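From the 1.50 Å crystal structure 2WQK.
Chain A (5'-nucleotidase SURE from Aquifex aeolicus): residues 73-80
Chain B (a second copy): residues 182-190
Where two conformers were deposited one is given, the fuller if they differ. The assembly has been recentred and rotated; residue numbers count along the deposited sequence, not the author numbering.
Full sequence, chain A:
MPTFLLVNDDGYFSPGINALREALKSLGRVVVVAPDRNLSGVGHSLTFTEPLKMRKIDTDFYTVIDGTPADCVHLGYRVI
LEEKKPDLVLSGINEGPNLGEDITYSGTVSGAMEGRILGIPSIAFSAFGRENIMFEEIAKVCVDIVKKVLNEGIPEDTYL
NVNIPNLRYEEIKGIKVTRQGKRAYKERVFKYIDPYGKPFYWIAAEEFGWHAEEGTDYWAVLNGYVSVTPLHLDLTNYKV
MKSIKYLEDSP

Chain A, residues 73-80: VHLGYRVI
Chain B 182-190: KRAYKERVF

Chain A contributes a helix, residues 73-80, that begins earlier in the chain; chain B contributes a loop, 182-185, leading into a strand, 186-190, that continues beyond the stretch. The helix and strand axes approach to 9.4 Å, with 72° between their N-to-C directions and a signed crossing angle of -72°. Register is set by Arg A78 and Val B189, whose CA atoms lie 7.3 Å apart.

The helix is built with phi/psi near -65/-45 at its start. Tyr A77 N, Arg A78 N and Val A79 N each donate to the carbonyl four residues back, at 2.9 Å from Val A73 O, His A74 O and Leu A75 O respectively. Ile A80 N also reaches Leu A75 O, at 3.2 Å, which makes a wider pi-type turn over 76-80; Val A79, at -96/-60, departs most from the ideal. In the strand, phi runs from -93° to -134° with psi near 130°, so side chains alternate: Glu B187 and Val B189 point toward the helix, Lys B186 and Arg B188 away.

One carboxylate organizes the polar half of the contact. Glu B187 extends with chi1 and chi2 both t and chi3 at 90°, and its OE1 accepts two hydrogen bonds. His A74 (chi1 m, chi2 -113°) donates from ND1 to OE1 at 2.6 Å, with an N-H...O angle of 178°; OE1 lies at the ring edge, near its plane, as a linear bond requires. Arg A78 (m, t, t, chi4 -90°) donates from NE to the same OE1 at 2.7 Å and 150°, a bond that is also a salt bridge. Glu B187 CB lies over one face of the Arg A78 guanidinium, so the acid supplies both charge and aliphatic packing. The imidazole's other nitrogen, NE2, is hydrogen-bonded elsewhere in the structure, which leaves both ring nitrogens of this buried histidine satisfied.

Arg B183 (m, t, t, chi4 154°) brings NH1 to 3.9 Å from His A74 CE1, an oblique approach; its guanidinium nitrogens are all hydrogen-bonded elsewhere.

Beyond the carboxylate, Val B189 (chi1 t) makes the apolar half. Its CG1 meets Val A79 CG2 at 3.8 Å and Leu A75 CD2 at 3.9 Å, while its CG2 lies 3.9 Å from Arg A78 CD. Val A79 is t; Leu A75 (m, t) starts sideways but its end comes nearer. These branched side chains pack without needing polar partners. The stretches together bury 328 Å², with Glu B187 (85 Å²) and Val B189 (72 Å²) covered most.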

# COMPACT_ATOMS: atom_id res chain seq x y z
N VAL A 73 -20.91 0.40 -3.47
CA VAL A 73 -22.27 0.89 -3.30
C VAL A 73 -22.67 1.81 -4.45
O VAL A 73 -23.74 1.68 -5.04
CB VAL A 73 -22.51 1.58 -1.94
CG1 VAL A 73 -23.87 2.28 -1.86
CG2 VAL A 73 -22.23 0.60 -0.77
N HIS A 74 -21.76 2.73 -4.78
CA HIS A 74 -22.07 3.69 -5.81
C HIS A 74 -22.16 3.06 -7.21
O HIS A 74 -23.11 3.39 -8.00
CB HIS A 74 -21.10 4.89 -5.76
CG HIS A 74 -21.38 5.80 -4.59
ND1 HIS A 74 -21.85 7.08 -4.75
CD2 HIS A 74 -21.25 5.61 -3.26
CE1 HIS A 74 -22.02 7.63 -3.56
NE2 HIS A 74 -21.66 6.77 -2.63
N LEU A 75 -21.22 2.17 -7.53
CA LEU A 75 -21.29 1.47 -8.83
C LEU A 75 -22.48 0.50 -8.83
O LEU A 75 -23.14 0.30 -9.86
CB LEU A 75 -19.99 0.73 -9.16
CG LEU A 75 -18.79 1.63 -9.50
CD1 LEU A 75 -17.53 0.80 -9.68
CD2 LEU A 75 -19.04 2.50 -10.77
N GLY A 76 -22.72 -0.15 -7.70
CA GLY A 76 -23.89 -1.05 -7.62
C GLY A 76 -25.19 -0.33 -7.91
O GLY A 76 -26.06 -0.79 -8.68
N TYR A 77 -25.34 0.85 -7.32
CA TYR A 77 -26.57 1.60 -7.48
C TYR A 77 -26.68 2.19 -8.89
O TYR A 77 -27.70 2.03 -9.57
CB TYR A 77 -26.61 2.72 -6.45
CG TYR A 77 -27.72 3.72 -6.62
CD1 TYR A 77 -29.06 3.32 -6.64
CD2 TYR A 77 -27.45 5.07 -6.74
CE1 TYR A 77 -30.09 4.21 -6.73
CE2 TYR A 77 -28.48 5.98 -6.87
CZ TYR A 77 -29.81 5.55 -6.85
OH TYR A 77 -30.82 6.50 -6.97
N ARG A 78 -25.63 2.88 -9.34
CA ARG A 78 -25.72 3.61 -10.60
C ARG A 78 -25.59 2.72 -11.81
O ARG A 78 -26.25 2.99 -12.82
CB ARG A 78 -24.70 4.75 -10.67
CG ARG A 78 -24.96 5.75 -9.60
CD ARG A 78 -24.25 7.11 -9.80
NE ARG A 78 -24.55 7.89 -8.62
CZ ARG A 78 -25.59 8.70 -8.48
NH1 ARG A 78 -26.45 8.89 -9.48
NH2 ARG A 78 -25.75 9.34 -7.32
N VAL A 79 -24.72 1.73 -11.76
CA VAL A 79 -24.46 0.88 -12.96
C VAL A 79 -25.31 -0.38 -12.89
O VAL A 79 -26.16 -0.62 -13.77
CB VAL A 79 -22.96 0.53 -13.13
CG1 VAL A 79 -22.74 -0.31 -14.39
CG2 VAL A 79 -22.06 1.82 -13.12
N ILE A 80 -25.14 -1.19 -11.85
CA ILE A 80 -25.76 -2.53 -11.85
C ILE A 80 -27.28 -2.40 -11.74
O ILE A 80 -28.02 -3.05 -12.50
CB ILE A 80 -25.17 -3.41 -10.74
CG1 ILE A 80 -23.64 -3.57 -10.92
CG2 ILE A 80 -25.86 -4.77 -10.75
CD1 ILE A 80 -23.24 -4.06 -12.29
N LYS B 182 -24.34 18.14 2.51
CA LYS B 182 -24.39 16.96 1.66
C LYS B 182 -23.48 17.32 0.47
O LYS B 182 -23.30 18.52 0.19
CB LYS B 182 -25.82 16.71 1.19
CG LYS B 182 -26.83 16.46 2.33
CD LYS B 182 -28.28 16.79 1.95
CE LYS B 182 -28.68 16.35 0.54
NZ LYS B 182 -28.51 14.88 0.31
N ARG B 183 -22.92 16.32 -0.21
CA ARG B 183 -21.89 16.51 -1.22
C ARG B 183 -22.31 17.53 -2.28
O ARG B 183 -23.32 17.39 -2.93
CB ARG B 183 -21.54 15.18 -1.90
CG ARG B 183 -20.65 14.32 -1.02
CD ARG B 183 -20.70 12.89 -1.43
NE ARG B 183 -19.73 12.12 -0.65
CZ ARG B 183 -19.82 10.82 -0.38
NH1 ARG B 183 -20.86 10.13 -0.82
NH2 ARG B 183 -18.90 10.23 0.37
N ALA B 184 -21.50 18.57 -2.41
CA ALA B 184 -21.87 19.70 -3.26
C ALA B 184 -21.42 19.42 -4.67
O ALA B 184 -20.67 20.19 -5.24
CB ALA B 184 -21.25 21.01 -2.72
N TYR B 185 -21.89 18.30 -5.23
CA TYR B 185 -21.63 17.97 -6.63
C TYR B 185 -22.58 16.87 -7.11
O TYR B 185 -23.21 16.18 -6.30
CB TYR B 185 -20.19 17.51 -6.84
CG TYR B 185 -19.83 16.25 -6.08
CD1 TYR B 185 -20.12 15.00 -6.62
CD2 TYR B 185 -19.20 16.32 -4.85
CE1 TYR B 185 -19.80 13.83 -5.94
CE2 TYR B 185 -18.88 15.15 -4.14
CZ TYR B 185 -19.18 13.92 -4.70
OH TYR B 185 -18.87 12.76 -4.01
N LYS B 186 -22.63 16.71 -8.43
CA LYS B 186 -23.44 15.68 -9.08
C LYS B 186 -22.55 14.52 -9.53
O LYS B 186 -21.53 14.71 -10.16
CB LYS B 186 -24.16 16.26 -10.29
CG LYS B 186 -25.16 17.34 -9.88
CD LYS B 186 -26.51 17.20 -10.55
CE LYS B 186 -27.54 18.05 -9.83
NZ LYS B 186 -27.06 19.44 -9.58
N GLU B 187 -22.95 13.31 -9.18
CA GLU B 187 -22.15 12.14 -9.50
C GLU B 187 -22.59 11.57 -10.83
O GLU B 187 -23.77 11.34 -11.04
CB GLU B 187 -22.31 11.13 -8.38
CG GLU B 187 -21.51 9.89 -8.53
CD GLU B 187 -21.51 9.09 -7.23
OE1 GLU B 187 -22.38 8.25 -7.04
OE2 GLU B 187 -20.65 9.34 -6.38
N ARG B 188 -21.64 11.32 -11.72
CA ARG B 188 -21.93 10.67 -12.99
C ARG B 188 -20.89 9.57 -13.24
O ARG B 188 -19.72 9.80 -13.00
CB ARG B 188 -21.90 11.69 -14.13
CG ARG B 188 -22.33 11.09 -15.45
CD ARG B 188 -22.43 12.06 -16.66
NE ARG B 188 -22.09 11.43 -17.96
CZ ARG B 188 -22.35 10.16 -18.34
NH1 ARG B 188 -23.03 9.30 -17.58
NH2 ARG B 188 -21.95 9.75 -19.54
N VAL B 189 -21.33 8.38 -13.66
CA VAL B 189 -20.41 7.29 -13.97
C VAL B 189 -20.22 7.18 -15.48
O VAL B 189 -21.22 7.11 -16.24
CB VAL B 189 -20.87 5.92 -13.40
CG1 VAL B 189 -19.85 4.83 -13.74
CG2 VAL B 189 -21.11 6.06 -11.89
N PHE B 190 -18.96 7.18 -15.90
CA PHE B 190 -18.60 7.04 -17.32
C PHE B 190 -18.11 5.61 -17.54
O PHE B 190 -17.38 5.08 -16.71
CB PHE B 190 -17.53 8.05 -17.69
CG PHE B 190 -18.02 9.49 -17.68
CD1 PHE B 190 -18.41 10.11 -18.86
CD2 PHE B 190 -18.12 10.21 -16.50
CE1 PHE B 190 -18.86 11.43 -18.86
CE2 PHE B 190 -18.58 11.53 -16.48
CZ PHE B 190 -18.95 12.14 -17.66